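Local coordinates for protein tRNA (cytosine(38)-C(5))-methyltransferase (Schizosaccharomyces pombe, PDB 6FDF) that methylates carbon 5 of cytosine 38 in the anticodon loop of tRNA(Asp), and less efficiently of tRNA(Glu), using S-adenosylmethionine as methyl donor, at residues A[85-88]-A[89-92]; A[266-269]-A[270-273]. All coordinates share one frame; numbering follows the deposited sequence.

Interaction 1: A[85-88]-A[89-92]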
loop_
_atom_site.group_PDB
_atom_site.type_symbol
_atom_site.label_atom_id
_atom_site.label_comp_id
_atom_site.label_asym_id
_atom_site.label_seq_id
_atom_site.Cartn_x
_atom_site.Cartn_y
_atom_site.Cartn_z
ATOM N N CYS A 85 8.774 4.944 8.239
ATOM C CA CYS A 85 8.898 5.588 9.533
ATOM C C CYS A 85 9.199 4.634 10.682
ATOM O O CYS A 85 9.453 5.106 11.796
ATOM C CB CYS A 85 7.628 6.400 9.831
ATOM S SG CYS A 85 7.535 7.869 8.755
ATOM N N GLN A 86 9.188 3.315 10.451
ATOM C CA GLN A 86 9.532 2.392 11.526
ATOM C C GLN A 86 11.052 2.263 11.643
ATOM O O GLN A 86 11.757 2.292 10.630
ATOM C CB GLN A 86 8.915 1.015 11.273
ATOM C CG GLN A 86 7.439 1.039 10.939
ATOM C CD GLN A 86 6.743 -0.263 11.286
ATOM O OE1 GLN A 86 6.294 -0.996 10.405
ATOM N NE2 GLN A 86 6.653 -0.558 12.578
ATOM N N PRO A 87 11.591 2.124 12.866
ATOM C CA PRO A 87 10.849 2.049 14.128
ATOM C C PRO A 87 10.374 3.420 14.586
ATOM O O PRO A 87 11.089 4.411 14.417
ATOM C CB PRO A 87 11.879 1.478 15.102
ATOM C CG PRO A 87 13.174 1.991 14.590
ATOM C CD PRO A 87 13.045 2.029 13.084
ATOM N N PHE A 88 9.170 3.470 15.153
ATOM C CA PHE A 88 8.625 4.741 15.618
ATOM C C PHE A 88 9.466 5.329 16.744
ATOM O O PHE A 88 9.624 6.553 16.833
ATOM C CB PHE A 88 7.170 4.543 16.044
ATOM C CG PHE A 88 6.269 4.152 14.906
ATOM C CD1 PHE A 88 6.403 4.757 13.668
ATOM C CD2 PHE A 88 5.316 3.159 15.061
ATOM C CE1 PHE A 88 5.587 4.397 12.611
ATOM C CE2 PHE A 88 4.501 2.792 14.007
ATOM C CZ PHE A 88 4.638 3.413 12.779
ATOM N N THR A 89 10.017 4.481 17.611
ATOM C CA THR A 89 10.959 4.902 18.645
ATOM C C THR A 89 12.296 4.219 18.389
ATOM O O THR A 89 12.438 3.015 18.631
ATOM C CB THR A 89 10.434 4.566 20.041
ATOM O OG1 THR A 89 9.224 5.296 20.285
ATOM C CG2 THR A 89 11.464 4.935 21.102
ATOM N N ARG A 90 13.268 4.976 17.891
ATOM C CA ARG A 90 14.587 4.430 17.615
ATOM C C ARG A 90 15.423 4.347 18.890
ATOM O O ARG A 90 15.283 5.166 19.805
ATOM C CB ARG A 90 15.306 5.279 16.567
ATOM C CG ARG A 90 16.563 4.636 16.007
ATOM C CD ARG A 90 17.139 5.462 14.874
ATOM N NE ARG A 90 16.169 5.591 13.790
ATOM C CZ ARG A 90 16.059 4.735 12.780
ATOM N NH1 ARG A 90 16.870 3.686 12.704
ATOM N NH2 ARG A 90 15.143 4.930 11.841
ATOM N N ILE A 91 16.299 3.344 18.941
ATOM C CA ILE A 91 17.214 3.152 20.059
ATOM C C ILE A 91 18.639 3.337 19.547
ATOM O O ILE A 91 18.924 3.184 18.355
ATOM C CB ILE A 91 17.051 1.767 20.726
ATOM C CG1 ILE A 91 15.584 1.336 20.752
ATOM C CG2 ILE A 91 17.622 1.769 22.148
ATOM C CD1 ILE A 91 15.385 -0.122 21.153
ATOM N N GLY A 92 19.541 3.669 20.467
ATOM C CA GLY A 92 20.953 3.748 20.142
ATOM C C GLY A 92 21.543 5.138 20.256
ATOM O O GLY A 92 20.902 6.129 19.893
#
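Pro87 and Arg90 meet across a bend in a loop without regular secondary structure, the pyrrolidine ring crossing the arginine side chain. Followed round its ring, the proline first places CB 3.9 Å from the carbonyl oxygen of Thr89. The next atom, Pro87 CG, comes 4.1 Å from Arg90 CA and so lies against the backbone at the root of the arginine. Pro87 CD, where the ring returns to the backbone N, sits over one face of the Arg90 guanidinium, 3.8 Å from NH2. This is packing of a ring carbon on a flat cation, with no hydrogen bond across the contact.

Arg90 reaches back because its CG lies anti to the backbone N (chi1 -168°) and the chain then bends at chi3, which returns the guanidinium toward Pro87. The peptide bond before Pro87 is cis, a geometry proline tolerates better than other residues. The stretch belongs to the catalytic loop of C5-methyltransferases, motif IV of the family, which follows strand 78-81; Cys85 at its start is the predicted active-site residue, probably the nucleophile that attacks the target cytosine. Cys85 packs on Asn126 and Phe130, and the ring of Phe88 rests on both of these and on Val127, so an aromatic side chain suits this partly covered place.

The carbonyl oxygen of Phe88 accepts a weak hydrogen bond from Lys134 NZ. The Arg90 guanidinium comes close to that of Arg101, and its side chain also touches Lys95, a basic grouping that might suit an RNA substrate, though none is bound here. Gly92 adopts backbone angles (phi 115°) at which a CB would press on the preceding carbonyl oxygen.

Interaction 2: A[266-269]-A[270-273]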
loop_
_atom_site.group_PDB
_atom_site.type_symbol
_atom_site.label_atom_id
_atom_site.label_comp_id
_atom_site.label_asym_id
_atom_site.label_seq_id
_atom_site.Cartn_x
_atom_site.Cartn_y
_atom_site.Cartn_z
ATOM N N HIS A 266 -9.970 -27.810 10.526
ATOM C CA HIS A 266 -9.136 -28.189 11.664
ATOM C C HIS A 266 -9.112 -29.699 11.854
ATOM O O HIS A 266 -8.056 -30.281 12.126
ATOM C CB HIS A 266 -9.622 -27.510 12.943
ATOM C CG HIS A 266 -8.850 -27.918 14.159
ATOM N ND1 HIS A 266 -9.387 -28.709 15.152
ATOM C CD2 HIS A 266 -7.573 -27.663 14.532
ATOM C CE1 HIS A 266 -8.479 -28.916 16.089
ATOM N NE2 HIS A 266 -7.369 -28.291 15.737
ATOM N N GLU A 267 -10.275 -30.350 11.739
ATOM C CA GLU A 267 -10.324 -31.798 11.881
ATOM C C GLU A 267 -9.478 -32.482 10.818
ATOM O O GLU A 267 -8.718 -33.410 11.120
ATOM C CB GLU A 267 -11.776 -32.272 11.807
ATOM C CG GLU A 267 -12.007 -33.726 12.141
ATOM C CD GLU A 267 -13.477 -34.096 12.051
ATOM O OE1 GLU A 267 -14.004 -34.136 10.918
ATOM O OE2 GLU A 267 -14.103 -34.344 13.104
ATOM N N GLN A 268 -9.588 -32.037 9.564
ATOM C CA GLN A 268 -8.795 -32.652 8.509
ATOM C C GLN A 268 -7.311 -32.348 8.682
ATOM O O GLN A 268 -6.464 -33.168 8.311
ATOM C CB GLN A 268 -9.280 -32.177 7.136
ATOM C CG GLN A 268 -8.482 -32.735 5.965
ATOM C CD GLN A 268 -8.446 -34.257 5.941
ATOM O OE1 GLN A 268 -7.422 -34.858 5.614
ATOM N NE2 GLN A 268 -9.572 -34.887 6.259
ATOM N N PHE A 269 -6.982 -31.190 9.257
ATOM C CA PHE A 269 -5.578 -30.827 9.428
ATOM C C PHE A 269 -4.843 -31.866 10.268
ATOM O O PHE A 269 -3.713 -32.250 9.944
ATOM C CB PHE A 269 -5.463 -29.440 10.056
ATOM C CG PHE A 269 -4.083 -28.840 9.952
ATOM C CD1 PHE A 269 -3.098 -29.168 10.875
ATOM C CD2 PHE A 269 -3.772 -27.959 8.933
ATOM C CE1 PHE A 269 -1.824 -28.626 10.784
ATOM C CE2 PHE A 269 -2.495 -27.408 8.832
ATOM C CZ PHE A 269 -1.524 -27.744 9.765
ATOM N N GLU A 270 -5.473 -32.341 11.349
ATOM C CA GLU A 270 -4.845 -33.373 12.169
ATOM C C GLU A 270 -4.834 -34.719 11.459
ATOM O O GLU A 270 -3.917 -35.522 11.669
ATOM C CB GLU A 270 -5.565 -33.487 13.515
ATOM C CG GLU A 270 -5.552 -32.210 14.345
ATOM C CD GLU A 270 -4.152 -31.649 14.557
ATOM O OE1 GLU A 270 -3.194 -32.444 14.678
ATOM O OE2 GLU A 270 -4.014 -30.410 14.600
ATOM N N ARG A 271 -5.840 -34.981 10.622
ATOM C CA ARG A 271 -5.919 -36.260 9.923
ATOM C C ARG A 271 -4.814 -36.383 8.883
ATOM O O ARG A 271 -4.048 -37.355 8.888
ATOM C CB ARG A 271 -7.300 -36.414 9.283
ATOM C CG ARG A 271 -8.419 -36.632 10.300
ATOM C CD ARG A 271 -9.795 -36.734 9.653
ATOM N NE ARG A 271 -10.814 -37.121 10.630
ATOM C CZ ARG A 271 -12.126 -37.007 10.437
ATOM N NH1 ARG A 271 -12.595 -36.505 9.301
ATOM N NH2 ARG A 271 -12.971 -37.394 11.384
ATOM N N ASN A 272 -4.729 -35.407 7.973
ATOM C CA ASN A 272 -3.695 -35.379 6.940
ATOM C C ASN A 272 -3.696 -33.958 6.375
ATOM O O ASN A 272 -4.506 -33.645 5.498
ATOM C CB ASN A 272 -3.955 -36.417 5.857
ATOM C CG ASN A 272 -3.000 -36.293 4.676
ATOM O OD1 ASN A 272 -1.993 -35.587 4.736
ATOM N ND2 ASN A 272 -3.319 -36.989 3.591
ATOM N N ARG A 273 -2.795 -33.114 6.887
ATOM C CA ARG A 273 -2.781 -31.712 6.489
ATOM C C ARG A 273 -2.414 -31.525 5.024
ATOM O O ARG A 273 -2.735 -30.481 4.446
ATOM C CB ARG A 273 -1.821 -30.918 7.382
ATOM C CG ARG A 273 -0.375 -31.400 7.336
ATOM C CD ARG A 273 0.407 -30.925 8.549
ATOM N NE ARG A 273 -0.019 -31.616 9.762
ATOM C CZ ARG A 273 0.344 -31.267 10.993
ATOM N NH1 ARG A 273 1.146 -30.228 11.190
ATOM N NH2 ARG A 273 -0.099 -31.960 12.034
HETATM O O HOH W 1 -1.641 -33.943 9.451
#
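Arg273 lies across Phe269 one turn on, its CB 3.7 Å from the ring centroid and almost on the ring normal, a CH-pi contact over the face. Phe269 carries its ring anti to the backbone N (chi1 -165°), whereas Arg273 holds CG between its N and carbonyl carbon (chi1 60°) and bends again at chi3. That double bend sets a face of the guanidinium against the ring's CE1 corner, the two planes 44° apart, with CE1 of Phe269 3.4 Å from Arg273 CZ. One water ties the turn together: it donates to Phe269 O and accepts from Arg273 N and, at 2.9 Å, from Arg273 NE. Replacing Phe269 with an alanine would probably leave Arg273 CB and CD without the ring they lie against and open a gap beside His227 and Leu276.

Glu267 and Arg271 extend side by side in the same direction, carboxylate stacked on guanidinium. OE1 of Glu267 stands 3.2 Å from NH1 of Arg271 but well above the guanidinium plane, so this salt bridge rests on charge alone. Asn272 N donates a nearly straight 2.9 Å bond to Gln268 O, while the two preceding helical bonds are weak.

Helix 265-272 stands beside helix 219-225, whose Leu222 O accepts from Arg273 NH1; His227, beyond that helix, bonds Glu270 OE2 and meets the Phe269 ring, while Leu276, before strand 278-279, packs on Phe269.

How the interactions relate
Interactions 1 and 2 belong to one C5-methyltransferase chain but lie far apart: their centres are 42 Å from each other, their nearest atoms about 28 Å, and nothing touches between them. Residues 85-92 are part of the catalytic loop after a strand of the large seven-stranded sheet, with the Arg90 side chain about 10 Å from the bound S-adenosyl-L-homocysteine. Residues 266-273 lie later in the chain, with their centre 35 Å from that of the chain and away from the annotated sites. Both are local surface contacts between residues a few positions apart, yet interaction 1 lies within an irregular loop that holds the predicted active-site Cys85, whereas interaction 2 joins successive turns of helix 265-272.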